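Uncharacterized protein (Singapore grouper iridovirus, PDB 3RJ2) binds histone H3, which suggests a role in engaging host chromatin, although its detailed function in the virus is not established. Local coordinates at residues 9-14 and 19-24; 67-72 and 90-95; 102-105 and 110-113. All coordinates share one frame; numbering follows the deposited sequence.

Contact 1: 9-14 and 19-24; sequences CEFVNA and TTILVN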
ATOM      1  N   CYS A   9       4.223  -7.752  -3.268  1.00 22.76           N
ATOM      2  CA  CYS A   9       3.967  -8.018  -1.853  1.00 22.60           C
ATOM      3  C   CYS A   9       3.756  -9.499  -1.580  1.00 21.85           C
ATOM      4  O   CYS A   9       2.832 -10.113  -2.135  1.00 20.74           O
ATOM      5  CB  CYS A   9       2.731  -7.260  -1.362  1.00 22.98           C
ATOM      6  SG  CYS A   9       2.704  -5.500  -1.745  1.00 27.11           S
ATOM      7  N   GLU A  10       4.627 -10.054  -0.729  1.00 20.89           N
ATOM      8  CA  GLU A  10       4.444 -11.388  -0.151  1.00 20.68           C
ATOM      9  C   GLU A  10       3.910 -11.275   1.277  1.00 19.03           C
ATOM     10  O   GLU A  10       4.628 -10.880   2.188  1.00 18.45           O
ATOM     11  CB  GLU A  10       5.747 -12.195  -0.137  1.00 21.00           C
ATOM     12  CG  GLU A  10       6.256 -12.610  -1.499  1.00 25.43           C
ATOM     13  CD  GLU A  10       7.509 -13.513  -1.439  1.00 30.71           C
ATOM     14  OE1 GLU A  10       8.232 -13.500  -0.413  1.00 32.46           O
ATOM     15  OE2 GLU A  10       7.765 -14.235  -2.436  1.00 32.24           O
ATOM     16  N   PHE A  11       2.641 -11.618   1.443  1.00 17.76           N
ATOM     17  CA  PHE A  11       2.004 -11.710   2.741  1.00 16.88           C
ATOM     18  C   PHE A  11       2.190 -13.119   3.244  1.00 16.14           C
ATOM     19  O   PHE A  11       1.892 -14.071   2.533  1.00 16.73           O
ATOM     20  CB  PHE A  11       0.525 -11.362   2.642  1.00 16.22           C
ATOM     21  CG  PHE A  11       0.273  -9.897   2.484  1.00 15.95           C
ATOM     22  CD1 PHE A  11       0.070  -9.348   1.230  1.00 15.37           C
ATOM     23  CD2 PHE A  11       0.266  -9.061   3.592  1.00 15.42           C
ATOM     24  CE1 PHE A  11      -0.151  -7.996   1.077  1.00 15.75           C
ATOM     25  CE2 PHE A  11       0.039  -7.700   3.448  1.00 15.24           C
ATOM     26  CZ  PHE A  11      -0.165  -7.165   2.189  1.00 14.07           C
ATOM     27  N   VAL A  12       2.727 -13.237   4.453  1.00 15.63           N
ATOM     28  CA  VAL A  12       3.082 -14.531   5.048  1.00 15.12           C
ATOM     29  C   VAL A  12       2.170 -14.783   6.236  1.00 15.01           C
ATOM     30  O   VAL A  12       2.026 -13.908   7.078  1.00 14.69           O
ATOM     31  CB  VAL A  12       4.571 -14.544   5.516  1.00 15.02           C
ATOM     32  CG1 VAL A  12       5.027 -15.953   5.886  1.00 15.26           C
ATOM     33  CG2 VAL A  12       5.478 -13.967   4.448  1.00 14.85           C
ATOM     34  N   ASN A  13       1.532 -15.956   6.297  1.00 15.73           N
ATOM     35  CA  ASN A  13       0.715 -16.300   7.465  1.00 16.48           C
ATOM     36  C   ASN A  13       1.558 -16.875   8.611  1.00 17.67           C
ATOM     37  O   ASN A  13       2.783 -16.889   8.513  1.00 17.77           O
ATOM     38  CB  ASN A  13      -0.492 -17.182   7.086  1.00 16.44           C
ATOM     39  CG  ASN A  13      -0.105 -18.620   6.707  1.00 16.93           C
ATOM     40  OD1 ASN A  13       1.049 -19.037   6.837  1.00 17.29           O
ATOM     41  ND2 ASN A  13      -1.090 -19.384   6.240  1.00 15.04           N
ATOM     42  N   ALA A  14       0.912 -17.357   9.682  1.00 18.74           N
ATOM     43  CA  ALA A  14       1.618 -17.819  10.881  1.00 19.90           C
ATOM     44  C   ALA A  14       2.516 -19.039  10.652  1.00 20.92           C
ATOM     45  O   ALA A  14       3.497 -19.243  11.362  1.00 21.53           O
ATOM     46  CB  ALA A  14       0.624 -18.096  12.008  1.00 19.79           C
ATOM     47  N   THR A  19       1.466 -15.562   0.317  1.00 24.07           N
ATOM     48  CA  THR A  19       0.509 -15.141  -0.693  1.00 23.72           C
ATOM     49  C   THR A  19       1.139 -13.941  -1.396  1.00 23.44           C
ATOM     50  O   THR A  19       1.419 -12.909  -0.784  1.00 22.06           O
ATOM     51  CB  THR A  19      -0.853 -14.780  -0.052  1.00 24.20           C
ATOM     52  OG1 THR A  19      -1.405 -15.940   0.590  1.00 25.00           O
ATOM     53  CG2 THR A  19      -1.859 -14.236  -1.085  1.00 24.55           C
ATOM     54  N   THR A  20       1.405 -14.107  -2.682  1.00 23.74           N
ATOM     55  CA  THR A  20       2.027 -13.053  -3.454  1.00 24.46           C
ATOM     56  C   THR A  20       0.968 -12.228  -4.169  1.00 24.38           C
ATOM     57  O   THR A  20       0.033 -12.773  -4.762  1.00 24.44           O
ATOM     58  CB  THR A  20       3.057 -13.614  -4.446  1.00 24.79           C
ATOM     59  OG1 THR A  20       3.993 -14.431  -3.728  1.00 25.28           O
ATOM     60  CG2 THR A  20       3.813 -12.476  -5.144  1.00 24.93           C
ATOM     61  N   ILE A  21       1.110 -10.912  -4.075  1.00 24.39           N
ATOM     62  CA  ILE A  21       0.256  -9.997  -4.798  1.00 24.72           C
ATOM     63  C   ILE A  21       1.139  -9.011  -5.539  1.00 25.33           C
ATOM     64  O   ILE A  21       2.067  -8.451  -4.964  1.00 25.14           O
ATOM     65  CB  ILE A  21      -0.712  -9.276  -3.847  1.00 24.92           C
ATOM     66  CG1 ILE A  21      -1.665 -10.301  -3.216  1.00 25.08           C
ATOM     67  CG2 ILE A  21      -1.487  -8.180  -4.585  1.00 24.89           C
ATOM     68  CD1 ILE A  21      -2.475  -9.782  -2.112  1.00 25.81           C
ATOM     69  N   LEU A  22       0.866  -8.823  -6.825  1.00 26.20           N
ATOM     70  CA  LEU A  22       1.621  -7.872  -7.622  1.00 27.70           C
ATOM     71  C   LEU A  22       0.721  -6.671  -7.860  1.00 28.48           C
ATOM     72  O   LEU A  22      -0.254  -6.766  -8.594  1.00 28.47           O
ATOM     73  CB  LEU A  22       2.043  -8.507  -8.955  1.00 27.73           C
ATOM     74  CG  LEU A  22       3.412  -8.193  -9.566  1.00 29.03           C
ATOM     75  CD1 LEU A  22       3.450  -8.637 -11.034  1.00 30.53           C
ATOM     76  CD2 LEU A  22       3.786  -6.739  -9.456  1.00 28.57           C
ATOM     77  N   VAL A  23       1.038  -5.538  -7.248  1.00 29.65           N
ATOM     78  CA  VAL A  23       0.133  -4.387  -7.332  1.00 31.16           C
ATOM     79  C   VAL A  23      -0.108  -3.769  -8.728  1.00 32.37           C
ATOM     80  O   VAL A  23      -1.228  -3.849  -9.242  1.00 33.59           O
ATOM     81  CB  VAL A  23       0.400  -3.338  -6.243  1.00 30.90           C
ATOM     82  CG1 VAL A  23      -0.533  -2.175  -6.423  1.00 30.68           C
ATOM     83  CG2 VAL A  23       0.172  -3.974  -4.869  1.00 30.94           C
ATOM     84  N   ASN A  24       0.891  -3.177  -9.365  1.00 33.34           N
ATOM     85  CA  ASN A  24       0.606  -2.480 -10.629  1.00 34.25           C
ATOM     86  C   ASN A  24       1.302  -3.039 -11.894  1.00 35.36           C
ATOM     87  O   ASN A  24       2.509  -3.086 -11.953  1.00 35.74           O
ATOM     88  CB  ASN A  24       0.930  -0.993 -10.429  1.00 33.69           C
ATOM     89  CG  ASN A  24       0.929  -0.205 -11.714  1.00 33.01           C
ATOM     90  OD1 ASN A  24       0.077  -0.398 -12.578  1.00 33.59           O
ATOM     91  ND2 ASN A  24       1.881   0.709 -11.842  1.00 30.46           N
TER

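Contact 2: 67-72 and 90-95; sequences RYITHT and KDAAYA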
ATOM      1  N   ARG A  67     -10.666   0.466  11.223  1.00 18.93           N
ATOM      2  CA  ARG A  67     -10.002   1.545  11.946  1.00 19.19           C
ATOM      3  C   ARG A  67      -8.467   1.444  11.899  1.00 17.93           C
ATOM      4  O   ARG A  67      -7.896   0.358  11.953  1.00 16.76           O
ATOM      5  CB  ARG A  67     -10.481   1.600  13.409  1.00 20.20           C
ATOM      6  CG  ARG A  67     -11.946   2.039  13.619  1.00 25.65           C
ATOM      7  CD  ARG A  67     -12.217   2.418  15.100  1.00 34.19           C
ATOM      8  NE  ARG A  67     -13.558   2.017  15.552  1.00 39.61           N
ATOM      9  CZ  ARG A  67     -14.042   2.219  16.783  1.00 43.10           C
ATOM     10  NH1 ARG A  67     -13.305   2.826  17.713  1.00 44.48           N
ATOM     11  NH2 ARG A  67     -15.273   1.813  17.089  1.00 43.56           N
ATOM     12  N   TYR A  68      -7.822   2.600  11.822  1.00 16.59           N
ATOM     13  CA  TYR A  68      -6.368   2.710  11.824  1.00 16.53           C
ATOM     14  C   TYR A  68      -5.702   1.988  13.002  1.00 16.30           C
ATOM     15  O   TYR A  68      -6.096   2.178  14.163  1.00 16.35           O
ATOM     16  CB  TYR A  68      -5.982   4.188  11.853  1.00 16.27           C
ATOM     17  CG  TYR A  68      -4.504   4.453  11.982  1.00 16.02           C
ATOM     18  CD1 TYR A  68      -3.921   4.701  13.226  1.00 14.76           C
ATOM     19  CD2 TYR A  68      -3.692   4.476  10.853  1.00 14.35           C
ATOM     20  CE1 TYR A  68      -2.548   4.942  13.342  1.00 14.62           C
ATOM     21  CE2 TYR A  68      -2.350   4.728  10.946  1.00 15.17           C
ATOM     22  CZ  TYR A  68      -1.775   4.960  12.184  1.00 15.82           C
ATOM     23  OH  TYR A  68      -0.423   5.212  12.239  1.00 16.61           O
ATOM     24  N   ILE A  69      -4.687   1.175  12.703  1.00 15.43           N
ATOM     25  CA  ILE A  69      -3.851   0.570  13.752  1.00 14.46           C
ATOM     26  C   ILE A  69      -2.493   1.244  13.764  1.00 14.48           C
ATOM     27  O   ILE A  69      -2.004   1.681  14.812  1.00 14.64           O
ATOM     28  CB  ILE A  69      -3.586  -0.939  13.527  1.00 14.13           C
ATOM     29  CG1 ILE A  69      -4.891  -1.727  13.445  1.00 13.28           C
ATOM     30  CG2 ILE A  69      -2.681  -1.476  14.643  1.00 14.01           C
ATOM     31  CD1 ILE A  69      -4.728  -3.105  12.831  1.00 11.81           C
ATOM     32  N   THR A  70      -1.865   1.289  12.595  1.00 14.01           N
ATOM     33  CA  THR A  70      -0.499   1.777  12.481  1.00 14.32           C
ATOM     34  C   THR A  70      -0.092   1.910  11.009  1.00 13.99           C
ATOM     35  O   THR A  70      -0.734   1.334  10.129  1.00 13.53           O
ATOM     36  CB  THR A  70       0.484   0.844  13.226  1.00 14.65           C
ATOM     37  OG1 THR A  70       1.715   1.528  13.467  1.00 16.32           O
ATOM     38  CG2 THR A  70       0.745  -0.444  12.444  1.00 15.65           C
ATOM     39  N   HIS A  71       0.965   2.679  10.761  1.00 13.80           N
ATOM     40  CA  HIS A  71       1.546   2.806   9.427  1.00 13.74           C
ATOM     41  C   HIS A  71       3.067   2.825   9.497  1.00 14.34           C
ATOM     42  O   HIS A  71       3.650   3.067  10.568  1.00 13.79           O
ATOM     43  CB  HIS A  71       1.028   4.064   8.714  1.00 13.55           C
ATOM     44  CG  HIS A  71       1.609   5.345   9.231  1.00 12.39           C
ATOM     45  ND1 HIS A  71       1.165   5.950  10.385  1.00 13.31           N
ATOM     46  CD2 HIS A  71       2.597   6.136   8.745  1.00 12.14           C
ATOM     47  CE1 HIS A  71       1.864   7.057  10.594  1.00 15.38           C
ATOM     48  NE2 HIS A  71       2.740   7.191   9.613  1.00 11.96           N
ATOM     49  N   THR A  72       3.691   2.541   8.357  1.00 14.61           N
ATOM     50  CA  THR A  72       5.129   2.685   8.177  1.00 15.38           C
ATOM     51  C   THR A  72       5.323   3.441   6.858  1.00 15.21           C
ATOM     52  O   THR A  72       4.509   3.309   5.942  1.00 14.97           O
ATOM     53  CB  THR A  72       5.858   1.294   8.110  1.00 15.44           C
ATOM     54  OG1 THR A  72       5.520   0.499   9.253  1.00 17.23           O
ATOM     55  CG2 THR A  72       7.367   1.458   8.088  1.00 15.45           C
ATOM     56  N   LYS A  90      -1.168  -7.911  14.976  1.00 19.30           N
ATOM     57  CA  LYS A  90      -2.119  -8.949  15.399  1.00 20.54           C
ATOM     58  C   LYS A  90      -3.556  -8.722  14.914  1.00 20.00           C
ATOM     59  O   LYS A  90      -4.227  -9.654  14.447  1.00 20.41           O
ATOM     60  CB  LYS A  90      -2.119  -9.058  16.949  1.00 21.27           C
ATOM     61  CG  LYS A  90      -1.391 -10.291  17.504  1.00 26.27           C
ATOM     62  CD  LYS A  90      -1.369 -10.350  19.064  1.00 30.50           C
ATOM     63  CE  LYS A  90      -0.593 -11.598  19.541  1.00 32.64           C
ATOM     64  NZ  LYS A  90       0.008 -11.511  20.932  1.00 34.32           N
ATOM     65  N   ASP A  91      -4.025  -7.485  15.050  1.00 19.78           N
ATOM     66  CA  ASP A  91      -5.415  -7.103  14.727  1.00 19.42           C
ATOM     67  C   ASP A  91      -5.612  -6.521  13.323  1.00 18.41           C
ATOM     68  O   ASP A  91      -6.657  -5.921  13.032  1.00 18.63           O
ATOM     69  CB  ASP A  91      -5.956  -6.111  15.766  1.00 19.69           C
ATOM     70  CG  ASP A  91      -4.973  -5.008  16.085  1.00 21.54           C
ATOM     71  OD1 ASP A  91      -3.769  -5.159  15.790  1.00 23.13           O
ATOM     72  OD2 ASP A  91      -5.398  -3.983  16.654  1.00 25.03           O
ATOM     73  N   ALA A  92      -4.618  -6.687  12.457  1.00 16.78           N
ATOM     74  CA  ALA A  92      -4.731  -6.212  11.090  1.00 15.53           C
ATOM     75  C   ALA A  92      -5.681  -7.102  10.304  1.00 14.71           C
ATOM     76  O   ALA A  92      -5.528  -8.321  10.287  1.00 14.21           O
ATOM     77  CB  ALA A  92      -3.369  -6.140  10.418  1.00 15.13           C
ATOM     78  N   ALA A  93      -6.672  -6.467   9.674  1.00 13.95           N
ATOM     79  CA  ALA A  93      -7.608  -7.133   8.769  1.00 12.96           C
ATOM     80  C   ALA A  93      -7.521  -6.575   7.338  1.00 12.30           C
ATOM     81  O   ALA A  93      -8.090  -7.156   6.404  1.00 11.42           O
ATOM     82  CB  ALA A  93      -9.026  -7.007   9.299  1.00 13.10           C
ATOM     83  N   TYR A  94      -6.806  -5.456   7.182  1.00 11.48           N
ATOM     84  CA  TYR A  94      -6.647  -4.753   5.897  1.00 11.60           C
ATOM     85  C   TYR A  94      -5.291  -4.111   5.801  1.00 11.58           C
ATOM     86  O   TYR A  94      -4.754  -3.624   6.804  1.00 11.06           O
ATOM     87  CB  TYR A  94      -7.627  -3.569   5.754  1.00 12.49           C
ATOM     88  CG  TYR A  94      -9.086  -3.889   5.806  1.00 12.25           C
ATOM     89  CD1 TYR A  94      -9.811  -4.091   4.640  1.00 13.26           C
ATOM     90  CD2 TYR A  94      -9.750  -3.936   7.020  1.00 14.99           C
ATOM     91  CE1 TYR A  94     -11.175  -4.354   4.685  1.00 16.18           C
ATOM     92  CE2 TYR A  94     -11.103  -4.206   7.085  1.00 16.70           C
ATOM     93  CZ  TYR A  94     -11.811  -4.413   5.920  1.00 17.29           C
ATOM     94  OH  TYR A  94     -13.159  -4.681   5.998  1.00 21.17           O
ATOM     95  N   ALA A  95      -4.768  -4.057   4.580  1.00 11.60           N
ATOM     96  CA  ALA A  95      -3.566  -3.296   4.290  1.00 11.69           C
ATOM     97  C   ALA A  95      -3.886  -2.275   3.203  1.00 11.35           C
ATOM     98  O   ALA A  95      -4.757  -2.492   2.370  1.00 12.15           O
ATOM     99  CB  ALA A  95      -2.422  -4.218   3.851  1.00 10.73           C
TER

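Contact 3: 102-105 and 110-113; sequences NVSL and DVHM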
ATOM      1  N   ASN A 102       5.071  10.886  -1.277  1.00 16.85           N
ATOM      2  CA  ASN A 102       5.905  12.097  -1.353  1.00 17.95           C
ATOM      3  C   ASN A 102       5.330  13.110  -2.329  1.00 18.57           C
ATOM      4  O   ASN A 102       5.606  14.301  -2.209  1.00 19.54           O
ATOM      5  CB  ASN A 102       7.385  11.801  -1.660  1.00 17.41           C
ATOM      6  CG  ASN A 102       7.586  11.058  -2.950  1.00 18.20           C
ATOM      7  OD1 ASN A 102       8.175  11.591  -3.906  1.00 21.83           O
ATOM      8  ND2 ASN A 102       7.119   9.820  -3.000  1.00 16.09           N
ATOM      9  N   VAL A 103       4.534  12.616  -3.281  1.00 18.90           N
ATOM     10  CA  VAL A 103       3.815  13.439  -4.248  1.00 19.04           C
ATOM     11  C   VAL A 103       2.346  13.672  -3.823  1.00 18.91           C
ATOM     12  O   VAL A 103       1.932  14.810  -3.642  1.00 18.79           O
ATOM     13  CB  VAL A 103       3.884  12.808  -5.658  1.00 19.45           C
ATOM     14  CG1 VAL A 103       2.942  13.512  -6.639  1.00 20.44           C
ATOM     15  CG2 VAL A 103       5.331  12.836  -6.190  1.00 20.38           C
ATOM     16  N   SER A 104       1.586  12.590  -3.629  1.00 18.23           N
ATOM     17  CA  SER A 104       0.144  12.674  -3.400  1.00 17.69           C
ATOM     18  C   SER A 104      -0.279  13.352  -2.094  1.00 17.60           C
ATOM     19  O   SER A 104      -1.391  13.876  -2.004  1.00 17.73           O
ATOM     20  CB  SER A 104      -0.506  11.285  -3.499  1.00 17.65           C
ATOM     21  OG  SER A 104      -0.129  10.439  -2.433  1.00 15.91           O
ATOM     22  N   LEU A 105       0.587  13.363  -1.088  1.00 17.41           N
ATOM     23  CA  LEU A 105       0.200  13.953   0.202  1.00 17.59           C
ATOM     24  C   LEU A 105      -0.011  15.453   0.088  1.00 17.67           C
ATOM     25  O   LEU A 105      -0.926  16.001   0.697  1.00 17.29           O
ATOM     26  CB  LEU A 105       1.208  13.645   1.314  1.00 17.23           C
ATOM     27  CG  LEU A 105       0.935  14.223   2.703  1.00 17.21           C
ATOM     28  CD1 LEU A 105      -0.408  13.747   3.278  1.00 16.75           C
ATOM     29  CD2 LEU A 105       2.083  13.914   3.659  1.00 16.94           C
ATOM     30  N   ASP A 110      -3.161  14.388  -7.754  1.00 23.19           N
ATOM     31  CA  ASP A 110      -2.289  13.589  -8.628  1.00 23.58           C
ATOM     32  C   ASP A 110      -2.588  12.071  -8.554  1.00 23.31           C
ATOM     33  O   ASP A 110      -2.099  11.301  -9.378  1.00 22.96           O
ATOM     34  CB  ASP A 110      -0.796  13.863  -8.315  1.00 23.86           C
ATOM     35  CG  ASP A 110      -0.299  15.254  -8.826  1.00 25.65           C
ATOM     36  OD1 ASP A 110      -1.087  16.072  -9.369  1.00 25.37           O
ATOM     37  OD2 ASP A 110       0.908  15.537  -8.662  1.00 27.96           O
ATOM     38  N   VAL A 111      -3.370  11.643  -7.559  1.00 23.03           N
ATOM     39  CA  VAL A 111      -3.812  10.247  -7.479  1.00 22.78           C
ATOM     40  C   VAL A 111      -4.964  10.041  -8.451  1.00 23.19           C
ATOM     41  O   VAL A 111      -5.975  10.726  -8.355  1.00 22.89           O
ATOM     42  CB  VAL A 111      -4.339   9.868  -6.071  1.00 22.54           C
ATOM     43  CG1 VAL A 111      -4.782   8.403  -6.048  1.00 22.48           C
ATOM     44  CG2 VAL A 111      -3.307  10.117  -5.015  1.00 21.65           C
ATOM     45  N   HIS A 112      -4.823   9.099  -9.379  1.00 23.90           N
ATOM     46  CA  HIS A 112      -5.927   8.797 -10.299  1.00 24.95           C
ATOM     47  C   HIS A 112      -6.398   7.359 -10.304  1.00 24.43           C
ATOM     48  O   HIS A 112      -7.326   7.015 -11.037  1.00 24.63           O
ATOM     49  CB  HIS A 112      -5.618   9.263 -11.729  1.00 25.95           C
ATOM     50  CG  HIS A 112      -5.791  10.739 -11.918  1.00 28.15           C
ATOM     51  ND1 HIS A 112      -5.040  11.471 -12.810  1.00 30.44           N
ATOM     52  CD2 HIS A 112      -6.609  11.624 -11.298  1.00 29.19           C
ATOM     53  CE1 HIS A 112      -5.400  12.738 -12.746  1.00 31.19           C
ATOM     54  NE2 HIS A 112      -6.347  12.858 -11.832  1.00 30.48           N
ATOM     55  N   MET A 113      -5.777   6.529  -9.476  1.00 24.00           N
ATOM     56  CA  MET A 113      -6.066   5.090  -9.460  1.00 23.57           C
ATOM     57  C   MET A 113      -6.158   4.564  -8.030  1.00 22.62           C
ATOM     58  O   MET A 113      -5.295   4.859  -7.209  1.00 21.39           O
ATOM     59  CB  MET A 113      -4.959   4.353 -10.218  1.00 23.86           C
ATOM     60  CG  MET A 113      -5.123   2.858 -10.318  1.00 26.64           C
ATOM     61  SD  MET A 113      -6.476   2.311 -11.370  1.00 31.86           S
ATOM     62  CE  MET A 113      -6.079   3.137 -12.922  1.00 32.20           C
TER

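Contact 1: 9-14 and 19-24
Thr19 pairs with Phe11 at the turn end of an antiparallel beta hairpin. Thr19 N donates to Phe11 O at 2.7 Å, with an N-H...O angle of 171°. In return Phe11 N donates to Thr19 O at 2.8 Å. This return bond is more bent, and its donor is tilted out of the carbonyl plane. Thr19 O also lies at the edge of the Phe11 ring. Thr20 is the non-hydrogen-bonded partner of Glu10, and the two side chains run side by side on the same face. Glu10 CG passes 3.7 Å from Thr20 OG1, and Glu10 OE1 makes only long, weak ion pairs with Arg46 and Lys18. Ile21 restores the hydrogen-bonded pattern with Cys9: Ile21 N to Cys9 O is 2.7 Å, and Cys9 N to Ile21 O is 2.8 Å. Ile21 CD1 comes 4.2 Å from Phe11 CD1. Val23 follows the strand, and its CG2 approaches Cys9 SG at 4.3 Å. Strand 18-22 forms one edge of the four-stranded sheet, and strand 44-50 flanks 6-12 on its other side. Cys9, Phe11 and Ile21 are buried on one face, with the less covered Thr19 beside them. Phe11 and Ile21 reach across to Trp34 and Tyr36 on strand 31-37 of the second sheet.

Contact 2: 67-72 and 90-95
Ile69 meets Asp91 and Ala92 with its side chain alone, and no hydrogen bond joins the two segments. Its terminal methyl does most of the work. Ile69 CD1 lies 3.4 Å from the carbonyl oxygen Asp91 O and 3.6 Å from Ala92 CA. The same methyl stands 4.1 Å from Ala92 CB, which adds a small apolar contact. The Asp91 side chain comes from the opposite direction and sets its carboxylate against the isoleucine branches. Asp91 OD1 is 3.7 Å from Ile69 CD1 and 4.0 Å from Ile69 CG2, while Asp91 OD2 is near Ile69 CG1. These are van der Waals contacts. Asp91 CG sits between its own backbone N and carbonyl carbon (chi1 46°), and this turn brings the acid over the isoleucine. Asp91 is exposed, whereas Ala92 is buried and rests on Phe38. Pro89 adds a further apolar surface beside Ile69 and Thr70. On either side of Ile69 and Thr70 in sequence, Tyr68 OH and His71 ND1 share a hydrogen bond of 2.6 Å that lies in the plane of both rings. Thr70 N lies 3.6 Å above the tyrosine ring, over its centre. The backbone here is irregular. Two residues of the edge strand 68-75, Ile69 and Thr70, stand opposite the single Phe61 of strand 56-62, which makes a classic beta bulge. A second one forms at the entry to strand 94-98, where Ala93 and Tyr94 share Phe62 as their partner. Strand 56-62 therefore carries a bulged partner on each side in the six-stranded sheet.

Contact 3: 102-105 and 110-113
Ser104 packs on Val111 where the chain, after the short helix 101-104, turns back into strand 111-116 of the six-stranded mixed sheet. The unit is a helix-loop-strand connection. It follows strand 94-98 and leads to strand 111-116, and these two strands lie on either side of strand 31-37. The chain must therefore pass the end of that middle strand, and Cys31 touches Val103, Ser104 and Val111.

The tight part is the Ser104-Val111 pair, and both residues are buried. One methyl of the valine does the touching. Val111 CG2 points beside its own backbone N, while CG1 is anti to that N (chi1 -180°). The methyl meets the CB of the serine more closely than the hydroxyl: Val111 CG2 to Ser104 OG is 4.1 Å. Phe131 of helix 128-136 touches both residues and closes this side against the C-terminal helix. Tyr126 also touches Val111.

The loose part lies at Val103 and Asp110, toward solvent. Asp110 is exposed and Val103 is partly so. Their side chains cross at about a right angle. Val103 CG1 reaches Asp110 OD2 at 3.5 Å and Asp110 CB at 4.1 Å, so a methyl faces a carboxylate oxygen without any polar bond. The backbones do not pair, and the nearest alpha carbons, Ser104 CA and Asp110 CA, are 5.8 Å apart. The Val103 carbonyl oxygen accepts weak hydrogen bonds from Asn107 ND2 and Thr106 OG1 of the intervening turn. The contrast is sharpest at a single carbon pair: Ser104 CB and Val111 CG2 are 3.4 Å apart, closer than ordinary van der Waals contact.

From the N terminus the contacts come in series, and none nests within or crosses another. Contact 1 closes the first hairpin, at the edge of the four-stranded sheet. The chain then alternates between the sheets, through strands 31-37, 44-50 and 56-62, before contact 2. Contact 2 closes a longer excursion, in which strand 81-87 visits the four-stranded sheet before the chain returns. Strand 94-98 then leads directly to helix 101-104, where contact 3 closes a short loop. Contacts 2 and 3 reach the same sheet, with centres about 21 Å apart. Contacts 1 and 3 lie on opposite sides of the chain's centre. Contacts 1 and 2 meet across the two sheets, where Phe11 CZ packs 4.1 Å from Ala95 CB.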